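Local coordinates for protein beta-N-acetylhexosaminidase (Bacteroides fragilis, PDB 4PYS) that probably removes terminal beta-linked N-acetylhexosamine residues from glycans by hydrolysis, at residues D22-L27 with T111-G116; I31-E36 with S54-C59; I358-W363 with V381-N386; M431-W436 with E459-S464. All blocks are in the same frame, centred on the assembly; numbering follows the deposited sequence.

Contact 1 (D22-L27 with T111-G116)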
# COMPACT_ATOMS: atom_id res chain seq x y z
N ASP A 22 12.32 -7.31 34.82
CA ASP A 22 11.39 -7.76 35.84
C ASP A 22 10.26 -6.76 36.07
O ASP A 22 10.46 -5.55 36.00
CB ASP A 22 12.13 -8.04 37.16
N GLY A 23 9.07 -7.28 36.33
CA GLY A 23 7.97 -6.43 36.75
C GLY A 23 7.02 -6.04 35.64
O GLY A 23 7.15 -6.48 34.49
N ARG A 24 6.05 -5.21 36.00
CA ARG A 24 5.09 -4.71 35.02
C ARG A 24 4.57 -3.36 35.49
O ARG A 24 4.63 -3.04 36.68
CB ARG A 24 3.93 -5.69 34.85
CG ARG A 24 3.30 -6.13 36.16
CD ARG A 24 2.27 -7.22 35.92
NE ARG A 24 2.63 -8.05 34.78
CZ ARG A 24 1.80 -8.90 34.18
NH1 ARG A 24 2.22 -9.61 33.14
NH2 ARG A 24 0.56 -9.04 34.61
N LEU A 25 4.08 -2.58 34.54
CA LEU A 25 3.50 -1.28 34.85
C LEU A 25 2.01 -1.33 34.55
O LEU A 25 1.61 -1.61 33.42
CB LEU A 25 4.15 -0.19 33.98
CG LEU A 25 3.53 1.20 34.13
CD1 LEU A 25 3.84 1.78 35.50
CD2 LEU A 25 4.03 2.12 33.04
N ARG A 26 1.20 -1.07 35.57
CA ARG A 26 -0.24 -1.02 35.37
C ARG A 26 -0.70 0.43 35.29
O ARG A 26 -0.41 1.23 36.18
CB ARG A 26 -0.99 -1.76 36.49
CG ARG A 26 -0.49 -3.19 36.74
CD ARG A 26 -1.51 -4.02 37.53
NE ARG A 26 -0.87 -5.01 38.40
CZ ARG A 26 -0.59 -6.27 38.06
NH1 ARG A 26 -0.01 -7.08 38.94
NH2 ARG A 26 -0.89 -6.74 36.85
N LEU A 27 -1.41 0.76 34.21
CA LEU A 27 -1.98 2.09 34.05
C LEU A 27 -3.50 2.00 34.01
O LEU A 27 -4.08 1.58 33.01
CB LEU A 27 -1.48 2.75 32.76
CG LEU A 27 0.03 2.95 32.62
CD1 LEU A 27 0.35 3.75 31.37
CD2 LEU A 27 0.59 3.63 33.85
N THR A 111 -1.00 -6.50 28.01
CA THR A 111 -1.36 -7.90 28.24
C THR A 111 -2.85 -8.15 28.01
O THR A 111 -3.24 -9.25 27.61
CB THR A 111 -1.02 -8.36 29.66
OG1 THR A 111 -2.00 -7.85 30.58
CG2 THR A 111 0.37 -7.91 30.08
N GLY A 112 -3.67 -7.14 28.28
CA GLY A 112 -5.11 -7.30 28.19
C GLY A 112 -5.65 -8.21 29.29
O GLY A 112 -6.76 -8.73 29.19
N GLU A 113 -4.85 -8.39 30.34
CA GLU A 113 -5.24 -9.22 31.48
C GLU A 113 -6.35 -8.57 32.29
O GLU A 113 -7.13 -9.26 32.95
CB GLU A 113 -4.04 -9.45 32.41
CG GLU A 113 -3.11 -10.58 32.02
CD GLU A 113 -1.78 -10.51 32.77
OE1 GLU A 113 -1.18 -9.41 32.79
OE2 GLU A 113 -1.35 -11.54 33.32
N GLU A 114 -6.39 -7.24 32.27
CA GLU A 114 -7.35 -6.49 33.06
C GLU A 114 -7.88 -5.29 32.28
O GLU A 114 -7.54 -5.10 31.11
CB GLU A 114 -6.69 -5.99 34.36
CG GLU A 114 -6.37 -7.08 35.37
CD GLU A 114 -5.63 -6.55 36.59
OE1 GLU A 114 -5.66 -5.32 36.83
OE2 GLU A 114 -5.00 -7.36 37.30
N ARG A 115 -8.73 -4.51 32.94
CA ARG A 115 -9.16 -3.22 32.42
C ARG A 115 -7.95 -2.29 32.45
O ARG A 115 -7.01 -2.51 33.22
CB ARG A 115 -10.29 -2.64 33.27
N GLY A 116 -7.98 -1.25 31.62
CA GLY A 116 -6.85 -0.37 31.50
C GLY A 116 -5.69 -1.05 30.80
O GLY A 116 -5.89 -1.98 30.01
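Arg24 carries CG between its backbone N and carbonyl carbon (chi1 50°), and a bend at chi3 (32°) then turns NE, so that the guanidinium can meet Glu113, whose side chain runs out extended beyond CG. The two side chains cross at about a right angle. Arg24 NH2 lies 2.5 Å from Glu113 OE1, a salt bridge made at the edge of the guanidinium, whose plane is steeply inclined to the carboxylate. The N-H points poorly at the oxygen (129°); the hydrogen bond within this short salt bridge is weak, and charge probably contributes much of the pairing.

Thr111 steers the same oxygen. Its OG1 donates to Glu113 OE1 at 2.8 Å and accepts from Glu113 N at 2.9 Å, the latter closing an ST turn, and this double use of one hydroxyl fixes the acid relative to its own backbone. The CG2 methyl of Thr111 approaches Arg24 NH1 to 4.0 Å.

The setting is the mixed sheet of the family 20 domain 2, in which strand 23-27 pairs antiparallel with strand 117-126, and the loop 111-116 leads from helix 96-109 into that partner strand. Ile118 on it is touched by Arg24, Arg26 and Thr111 alike.

A looser pairing lies nearby: Glu114 OE2 stands over one face of the Arg26 guanidinium, 4.2 Å from NH2, where no N-H is directed at it and only charge can act. Nearer the start of strand 117-126, Leu27 O comes within 3.7 Å of Gly116 CA, at a residue whose positive phi favours glycine.

Contact 2 (I31-E36 with S54-C59)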
# COMPACT_ATOMS: atom_id res chain seq x y z
N ILE A 31 -4.38 9.11 33.27
CA ILE A 31 -2.99 8.88 32.90
C ILE A 31 -2.31 10.19 32.55
O ILE A 31 -2.71 10.89 31.62
CB ILE A 31 -2.90 7.87 31.76
CG1 ILE A 31 -3.37 6.51 32.28
CG2 ILE A 31 -1.49 7.80 31.19
CD1 ILE A 31 -3.65 5.50 31.19
N ARG A 32 -1.28 10.53 33.32
CA ARG A 32 -0.54 11.76 33.11
C ARG A 32 0.51 11.55 32.03
O ARG A 32 1.25 10.56 32.05
CB ARG A 32 0.08 12.22 34.43
CG ARG A 32 -0.97 12.66 35.44
CD ARG A 32 -0.36 13.23 36.70
NE ARG A 32 0.45 12.24 37.41
CZ ARG A 32 -0.04 11.36 38.27
NH1 ARG A 32 -1.34 11.32 38.53
NH2 ARG A 32 0.77 10.50 38.88
N MSE A 33 0.56 12.47 31.07
CA MSE A 33 1.49 12.35 29.95
C MSE A 33 2.24 13.65 29.68
O MSE A 33 1.73 14.75 29.92
CB MSE A 33 0.77 11.88 28.69
CG MSE A 33 0.08 10.54 28.89
SE MSE A 33 -0.17 9.50 27.27
CE MSE A 33 -0.97 10.89 26.20
N TYR A 34 3.46 13.50 29.17
CA TYR A 34 4.30 14.64 28.83
C TYR A 34 4.80 14.46 27.41
O TYR A 34 5.21 13.36 27.02
CB TYR A 34 5.51 14.69 29.77
CG TYR A 34 6.57 15.67 29.33
CD1 TYR A 34 6.52 17.00 29.70
CD2 TYR A 34 7.63 15.26 28.51
CE1 TYR A 34 7.49 17.90 29.30
CE2 TYR A 34 8.60 16.14 28.09
CZ TYR A 34 8.52 17.46 28.49
OH TYR A 34 9.49 18.34 28.07
N ALA A 35 4.78 15.54 26.62
CA ALA A 35 5.38 15.48 25.28
C ALA A 35 6.36 16.63 25.09
O ALA A 35 6.08 17.77 25.45
CB ALA A 35 4.32 15.48 24.18
N GLU A 36 7.53 16.31 24.53
CA GLU A 36 8.59 17.29 24.34
C GLU A 36 8.17 18.31 23.29
O GLU A 36 8.36 19.52 23.45
CB GLU A 36 9.87 16.58 23.90
CG GLU A 36 10.97 17.53 23.43
CD GLU A 36 12.31 16.84 23.28
OE1 GLU A 36 12.35 15.60 23.37
OE2 GLU A 36 13.32 17.55 23.09
N SER A 54 -10.24 11.56 27.29
CA SER A 54 -10.91 11.90 28.54
C SER A 54 -10.14 11.40 29.76
O SER A 54 -10.32 11.91 30.87
CB SER A 54 -12.34 11.34 28.57
OG SER A 54 -12.32 9.93 28.62
N ALA A 55 -9.29 10.40 29.55
CA ALA A 55 -8.52 9.80 30.65
C ALA A 55 -7.09 10.32 30.71
O ALA A 55 -6.32 9.93 31.59
CB ALA A 55 -8.52 8.29 30.52
N VAL A 56 -6.73 11.20 29.77
CA VAL A 56 -5.37 11.74 29.69
C VAL A 56 -5.25 13.13 30.33
O VAL A 56 -6.09 14.00 30.10
CB VAL A 56 -4.88 11.79 28.23
CG1 VAL A 56 -3.59 12.59 28.11
CG2 VAL A 56 -4.67 10.38 27.70
N GLU A 57 -4.23 13.31 31.17
CA GLU A 57 -3.90 14.61 31.74
C GLU A 57 -2.53 15.03 31.21
O GLU A 57 -1.55 14.34 31.46
CB GLU A 57 -3.77 14.52 33.26
CG GLU A 57 -5.05 14.38 34.05
CD GLU A 57 -4.78 14.39 35.55
OE1 GLU A 57 -3.75 14.96 35.97
OE2 GLU A 57 -5.61 13.82 36.30
N TRP A 58 -2.46 16.14 30.48
CA TRP A 58 -1.16 16.59 29.97
C TRP A 58 -0.39 17.38 31.02
O TRP A 58 -0.88 18.37 31.57
CB TRP A 58 -1.33 17.38 28.67
CG TRP A 58 -1.73 16.49 27.55
CD1 TRP A 58 -3.00 16.27 27.09
CD2 TRP A 58 -0.87 15.67 26.76
NE1 TRP A 58 -2.97 15.37 26.05
CE2 TRP A 58 -1.67 14.99 25.83
CE3 TRP A 58 0.52 15.46 26.75
CZ2 TRP A 58 -1.14 14.10 24.90
CZ3 TRP A 58 1.05 14.58 25.82
CH2 TRP A 58 0.22 13.91 24.91
N CYS A 59 0.82 16.91 31.31
CA CYS A 59 1.66 17.48 32.37
C CYS A 59 2.70 18.43 31.81
O CYS A 59 3.21 18.23 30.71
CB CYS A 59 2.40 16.36 33.11
SG CYS A 59 1.35 15.34 34.14
O HOH W 1 3.48 18.00 27.77
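Met33, a selenomethionine, packs against Trp58 across two parallel strands, 31-35 and 56-58, that flank helix 43-49 in a beta-alpha-beta unit. Its CB lies over one face of the indole, 4.2 Å from the centroid of the six-membered ring and 22° off the normal, a CH-pi contact. A bend at chi3 (-50°) places CE 3.5 Å from Trp58 CZ2, where Val56 CG1 also meets this methyl at 3.7 Å. The selenium stands obliquely to the ring in a longer Met-aromatic contact, while Ala35 CB touches CZ3 farther along.

The backbone ladder sets this register. Ile31 N bonds to Ala55 O, Ile31 O receives Glu57 N, Met33 N reaches Glu57 O, and Met33 O accepts Cys59 N at 2.7 Å. The bridged pairs are Ile31 with Val56, Arg32 with Glu57 and Met33 with Trp58.

On the other sheet face Arg32 and Glu57 run side by side, pointing the same way. The aliphatic part of Arg32 lies against the carboxylate, CG 3.6 Å from Glu57 OE1, while the charged groups are not in contact; Cys59 SG closes on Arg32 CB at 3.4 Å. Asn64 O takes the Arg32 NE-H.

Farther out, helix 43-49 covers the Met33 and Trp58 face: Ile43 and Phe46 touch Met33, and Tyr47 OH is hydrogen-bonded to Trp58 NE1. Past the last direct rung a single water continues the ladder, accepting from Ala35 N and donating to Cys59 O, with both of these atoms 3.0 Å from the water oxygen.

Contact 3 (I358-W363 with V381-N386). With FMT (formic acid), chain I; FMT (formic acid), chain H.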
# COMPACT_ATOMS: atom_id res chain seq x y z
N ILE A 358 10.08 2.11 -10.65
CA ILE A 358 9.56 0.91 -11.30
C ILE A 358 9.00 -0.09 -10.28
O ILE A 358 9.69 -0.48 -9.34
CB ILE A 358 10.66 0.21 -12.13
CG1 ILE A 358 11.16 1.13 -13.25
CG2 ILE A 358 10.14 -1.10 -12.71
CD1 ILE A 358 10.08 1.58 -14.23
N GLN A 359 7.76 -0.53 -10.48
CA GLN A 359 7.19 -1.54 -9.60
C GLN A 359 7.28 -2.89 -10.29
O GLN A 359 6.59 -3.15 -11.28
CB GLN A 359 5.74 -1.21 -9.22
CG GLN A 359 5.18 -2.16 -8.16
CD GLN A 359 4.03 -1.56 -7.37
OE1 GLN A 359 3.48 -0.52 -7.75
NE2 GLN A 359 3.65 -2.21 -6.28
N TRP A 360 8.17 -3.73 -9.77
CA TRP A 360 8.51 -5.02 -10.36
C TRP A 360 7.47 -6.04 -9.91
O TRP A 360 7.29 -6.25 -8.71
CB TRP A 360 9.91 -5.41 -9.87
CG TRP A 360 10.36 -6.81 -10.15
CD1 TRP A 360 10.13 -7.57 -11.26
CD2 TRP A 360 11.14 -7.63 -9.27
NE1 TRP A 360 10.72 -8.81 -11.12
CE2 TRP A 360 11.35 -8.86 -9.91
CE3 TRP A 360 11.68 -7.42 -7.99
CZ2 TRP A 360 12.08 -9.90 -9.31
CZ3 TRP A 360 12.41 -8.46 -7.40
CH2 TRP A 360 12.59 -9.68 -8.06
N TRP A 361 6.78 -6.67 -10.86
CA TRP A 361 5.63 -7.51 -10.48
C TRP A 361 5.51 -8.89 -11.15
O TRP A 361 5.03 -9.83 -10.52
CB TRP A 361 4.31 -6.75 -10.69
CG TRP A 361 3.91 -6.65 -12.14
CD1 TRP A 361 4.24 -5.65 -13.02
CD2 TRP A 361 3.07 -7.56 -12.86
NE1 TRP A 361 3.67 -5.91 -14.25
CE2 TRP A 361 2.95 -7.07 -14.18
CE3 TRP A 361 2.42 -8.75 -12.52
CZ2 TRP A 361 2.20 -7.73 -15.16
CZ3 TRP A 361 1.67 -9.41 -13.50
CH2 TRP A 361 1.57 -8.90 -14.80
N ASN A 362 5.90 -9.01 -12.41
CA ASN A 362 5.61 -10.27 -13.11
C ASN A 362 6.73 -11.31 -13.04
O ASN A 362 7.36 -11.61 -14.05
CB ASN A 362 5.17 -10.03 -14.56
CG ASN A 362 4.45 -11.22 -15.15
OD1 ASN A 362 4.37 -12.28 -14.53
ND2 ASN A 362 3.93 -11.06 -16.36
N TRP A 363 6.96 -11.85 -11.85
CA TRP A 363 7.93 -12.93 -11.67
C TRP A 363 7.53 -14.16 -12.47
O TRP A 363 8.35 -14.76 -13.18
CB TRP A 363 8.03 -13.30 -10.19
CG TRP A 363 8.89 -14.51 -9.95
CD1 TRP A 363 8.49 -15.81 -9.84
CD2 TRP A 363 10.32 -14.52 -9.79
NE1 TRP A 363 9.57 -16.63 -9.62
CE2 TRP A 363 10.71 -15.86 -9.58
CE3 TRP A 363 11.30 -13.52 -9.79
CZ2 TRP A 363 12.04 -16.22 -9.39
CZ3 TRP A 363 12.62 -13.89 -9.59
CH2 TRP A 363 12.98 -15.23 -9.39
N VAL A 381 13.38 0.82 -7.57
CA VAL A 381 12.49 -0.32 -7.75
C VAL A 381 11.71 -0.64 -6.48
O VAL A 381 12.28 -0.64 -5.38
CB VAL A 381 13.30 -1.60 -8.08
CG1 VAL A 381 12.40 -2.84 -8.09
CG2 VAL A 381 13.98 -1.46 -9.39
N ILE A 382 10.42 -0.92 -6.64
CA ILE A 382 9.61 -1.51 -5.58
C ILE A 382 9.39 -2.98 -5.92
O ILE A 382 8.98 -3.30 -7.05
CB ILE A 382 8.24 -0.81 -5.49
CG1 ILE A 382 8.42 0.65 -5.05
CG2 ILE A 382 7.30 -1.56 -4.51
CD1 ILE A 382 7.26 1.56 -5.47
N CYS A 383 9.69 -3.87 -4.98
CA CYS A 383 9.58 -5.31 -5.24
C CYS A 383 8.19 -5.79 -4.88
O CYS A 383 7.85 -5.93 -3.70
CB CYS A 383 10.63 -6.10 -4.43
SG CYS A 383 12.32 -5.61 -4.77
N GLY A 384 7.37 -6.06 -5.90
CA GLY A 384 5.99 -6.48 -5.68
C GLY A 384 5.60 -7.64 -6.57
O GLY A 384 4.57 -7.59 -7.26
N THR A 385 6.40 -8.70 -6.54
CA THR A 385 6.21 -9.80 -7.48
C THR A 385 4.98 -10.64 -7.16
O THR A 385 4.65 -10.87 -5.99
CB THR A 385 7.47 -10.70 -7.54
OG1 THR A 385 7.84 -11.09 -6.22
CG2 THR A 385 8.62 -9.93 -8.15
N ASN A 386 4.29 -11.08 -8.22
CA ASN A 386 3.08 -11.87 -8.04
C ASN A 386 3.31 -13.11 -7.18
O ASN A 386 2.57 -13.33 -6.22
CB ASN A 386 2.37 -12.18 -9.38
CG ASN A 386 3.33 -12.59 -10.50
OD1 ASN A 386 4.47 -13.00 -10.28
ND2 ASN A 386 2.83 -12.50 -11.74
C FMT I . 7.77 -6.75 -14.12
O1 FMT I . 7.09 -7.62 -14.65
O2 FMT I . 7.30 -5.72 -13.65
C FMT H . -0.81 -12.02 -11.98
O1 FMT H . 0.23 -12.53 -12.39
O2 FMT H . -1.91 -12.57 -12.04
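Thr385 sets its CG2 methyl over the centre of the Trp360 ring, 3.5 Å from the centroid of the six-membered ring and 16° off the normal, a close CH-pi contact just past the end of strand 381-383. CG of Trp360 is anti to its backbone N (chi1 169°). Cys383 SG adds a sulfur-aromatic contact at the ring edge, 3.7 Å from CE3. The parallel ladder runs from Ile358 O through Ile382 and Trp360 to Gly384 N, and beyond it Asn386 N reaches Trp361 O at 2.7 Å.

Past the strands the packing gives way to polar atoms and bound formates, probably from the crystallisation liquor. Asn386 ND2 donates to Asn362 OD1 at 3.2 Å, from 49° above the carbonyl plane. The same Asn386 ND2 donates to O1 of one formate (chain H) at 2.7 Å. A second formate (chain I) is gripped by two backbone amides: Trp361 N meets its O2 at 3.0 Å and Asn362 N its O1 at 2.9 Å. One face of the Trp361 indole carries Asn362 CB, while its NE1 is held by Asp343; Asn362 OD1 also caps Gly365 N.

The side chain of Trp361 lies about 3 Å from a glycerol. Formates and glycerol gathered beyond parallel strands 356-360 and 381-383 lie at the carboxyl-terminal mouth of the TIM barrel, probably the active-site pocket, as in other family 20 enzymes.

Contact 4 (M431-W436 with E459-S464)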
# COMPACT_ATOMS: atom_id res chain seq x y z
N MSE A 431 9.28 -3.24 -0.58
CA MSE A 431 8.38 -4.28 -1.02
C MSE A 431 6.94 -3.81 -1.02
O MSE A 431 6.57 -2.92 -0.23
CB MSE A 431 8.47 -5.47 -0.05
CG MSE A 431 9.86 -6.06 0.06
SE MSE A 431 9.83 -7.49 1.41
CE MSE A 431 8.43 -8.59 0.64
N SER A 432 6.13 -4.42 -1.88
CA SER A 432 4.69 -4.17 -1.84
C SER A 432 3.93 -5.47 -1.68
O SER A 432 4.49 -6.56 -1.87
CB SER A 432 4.21 -3.46 -3.11
OG SER A 432 4.51 -4.20 -4.27
N SER A 433 2.67 -5.35 -1.29
CA SER A 433 1.75 -6.47 -1.21
C SER A 433 0.49 -5.97 -1.90
O SER A 433 0.25 -4.76 -1.93
CB SER A 433 1.45 -6.80 0.24
OG SER A 433 1.04 -5.65 0.96
N ALA A 434 -0.30 -6.88 -2.48
CA ALA A 434 -1.45 -6.42 -3.25
C ALA A 434 -2.65 -7.32 -3.11
O ALA A 434 -2.54 -8.55 -2.95
CB ALA A 434 -1.09 -6.29 -4.72
N LEU A 435 -3.82 -6.71 -3.21
CA LEU A 435 -5.06 -7.47 -3.26
C LEU A 435 -5.85 -6.99 -4.47
O LEU A 435 -6.56 -5.97 -4.39
CB LEU A 435 -5.86 -7.26 -1.96
CG LEU A 435 -7.07 -8.18 -1.69
CD1 LEU A 435 -8.27 -7.93 -2.59
CD2 LEU A 435 -6.66 -9.64 -1.78
N TRP A 436 -5.73 -7.70 -5.58
CA TRP A 436 -6.48 -7.39 -6.79
C TRP A 436 -7.86 -8.01 -6.67
O TRP A 436 -8.01 -9.11 -6.14
CB TRP A 436 -5.78 -7.97 -8.02
CG TRP A 436 -4.45 -7.35 -8.26
CD1 TRP A 436 -3.23 -7.81 -7.83
CD2 TRP A 436 -4.19 -6.13 -8.96
NE1 TRP A 436 -2.23 -6.94 -8.23
CE2 TRP A 436 -2.79 -5.90 -8.93
CE3 TRP A 436 -5.00 -5.20 -9.63
CZ2 TRP A 436 -2.20 -4.79 -9.52
CZ3 TRP A 436 -4.40 -4.10 -10.23
CH2 TRP A 436 -3.02 -3.90 -10.17
N GLU A 459 6.36 -8.92 7.94
CA GLU A 459 7.59 -9.33 8.65
C GLU A 459 8.81 -9.10 7.75
O GLU A 459 9.84 -8.58 8.19
CB GLU A 459 7.47 -10.81 9.03
CG GLU A 459 8.63 -11.35 9.85
CD GLU A 459 8.52 -11.00 11.32
OE1 GLU A 459 7.60 -10.24 11.69
OE2 GLU A 459 9.36 -11.48 12.11
N GLN A 460 8.69 -9.49 6.49
CA GLN A 460 9.79 -9.31 5.54
C GLN A 460 10.10 -7.84 5.30
O GLN A 460 11.26 -7.46 5.12
CB GLN A 460 9.44 -10.03 4.23
CG GLN A 460 9.55 -11.56 4.37
CD GLN A 460 9.00 -12.32 3.19
OE1 GLN A 460 8.32 -11.76 2.33
NE2 GLN A 460 9.28 -13.61 3.15
N MSE A 461 9.05 -7.01 5.31
CA MSE A 461 9.25 -5.57 5.10
C MSE A 461 9.91 -4.91 6.29
O MSE A 461 10.78 -4.05 6.14
CB MSE A 461 7.89 -4.90 4.89
CG MSE A 461 7.23 -5.23 3.55
SE MSE A 461 5.40 -4.59 3.60
CE MSE A 461 4.78 -5.40 1.92
N TRP A 462 9.47 -5.27 7.50
CA TRP A 462 9.91 -4.52 8.69
C TRP A 462 11.09 -5.14 9.44
O TRP A 462 12.07 -4.46 9.76
CB TRP A 462 8.72 -4.33 9.66
CG TRP A 462 9.17 -3.62 10.91
CD1 TRP A 462 9.77 -4.18 12.01
CD2 TRP A 462 9.08 -2.22 11.17
NE1 TRP A 462 10.07 -3.20 12.93
CE2 TRP A 462 9.64 -1.98 12.44
CE3 TRP A 462 8.56 -1.13 10.45
CZ2 TRP A 462 9.71 -0.71 13.01
CZ3 TRP A 462 8.62 0.14 11.02
CH2 TRP A 462 9.19 0.34 12.29
N HIS A 463 10.98 -6.43 9.75
CA HIS A 463 11.95 -7.08 10.64
C HIS A 463 13.35 -7.12 10.00
O HIS A 463 13.48 -7.35 8.80
CB HIS A 463 11.47 -8.50 10.96
CG HIS A 463 12.40 -9.29 11.83
ND1 HIS A 463 12.82 -10.57 11.50
CD2 HIS A 463 12.99 -9.00 13.02
CE1 HIS A 463 13.63 -11.03 12.44
NE2 HIS A 463 13.75 -10.10 13.38
N SER A 464 14.37 -6.86 10.81
CA SER A 464 15.76 -6.97 10.40
C SER A 464 16.03 -8.37 9.84
O SER A 464 15.34 -9.34 10.20
CB SER A 464 16.69 -6.72 11.60
OG SER A 464 16.35 -5.52 12.29
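Gln460 OE1 is hydrogen-bonded to Asn416 ND2 and is touched by the CE methyl of Met431, a selenomethionine, at 3.6 Å. With NE2 of the same amide bonded to Val412 O, both polar ends of this buried group are satisfied outside the strand, and the contact itself contains no hydrogen bond.

What joins strand and helix is apolar. Met431 crosses Gln460 at about a right angle: its SE lies 3.8 Å from Gln460 CB, and a bend at chi3 (57°) turns CE toward the amide oxygen. Met461, the second selenomethionine, shows the opposite habit. Its chain stays extended, with chi3 at -172° placing CE far from the helix, so that the methyl reaches the strand backbone 3.7 Å from Met431 O and 3.7 Å from Ser432 C. Nearer its root, Met461 CG meets Met431 CB at 3.8 Å. One bent and one extended selenomethionine chain thus share the interface.

Ser433 joins them, with OG 3.9 Å from Met461 CE and hydrogen-bonded to Ser134 O.

Helix 453-462 lies against the outside of strand 428-435, its Leu457 touching both Met431 and Ser433. That strand is the last of the family 20 catalytic barrel, running parallel between strand 381-383 and the first strand, 132-138, where it closes the ring.

In the fold
Contacts 1 and 2 belong to the amino-terminal domain and share one mixed sheet. Contact 2 is nested in the loop that contact 1 closes, and their centres are 18 Å apart. Contacts 3 and 4 lie in the catalytic barrel, centres 12 Å apart, and touch directly: Cys383 O and Ser432 N approach to 2.9 Å, and Gln359 NE2 and Ser432 OG to 3.0 Å, both probable hydrogen bonds. Neither of contacts 1 and 2 touches contact 3 or 4; contact 4 comes within about 19 Å of both by nearest atoms, contact 3 no closer than about 32 Å. Contact 3 borders the formates and glycerol at the probable active-site mouth, while contact 4 packs the barrel's outer side.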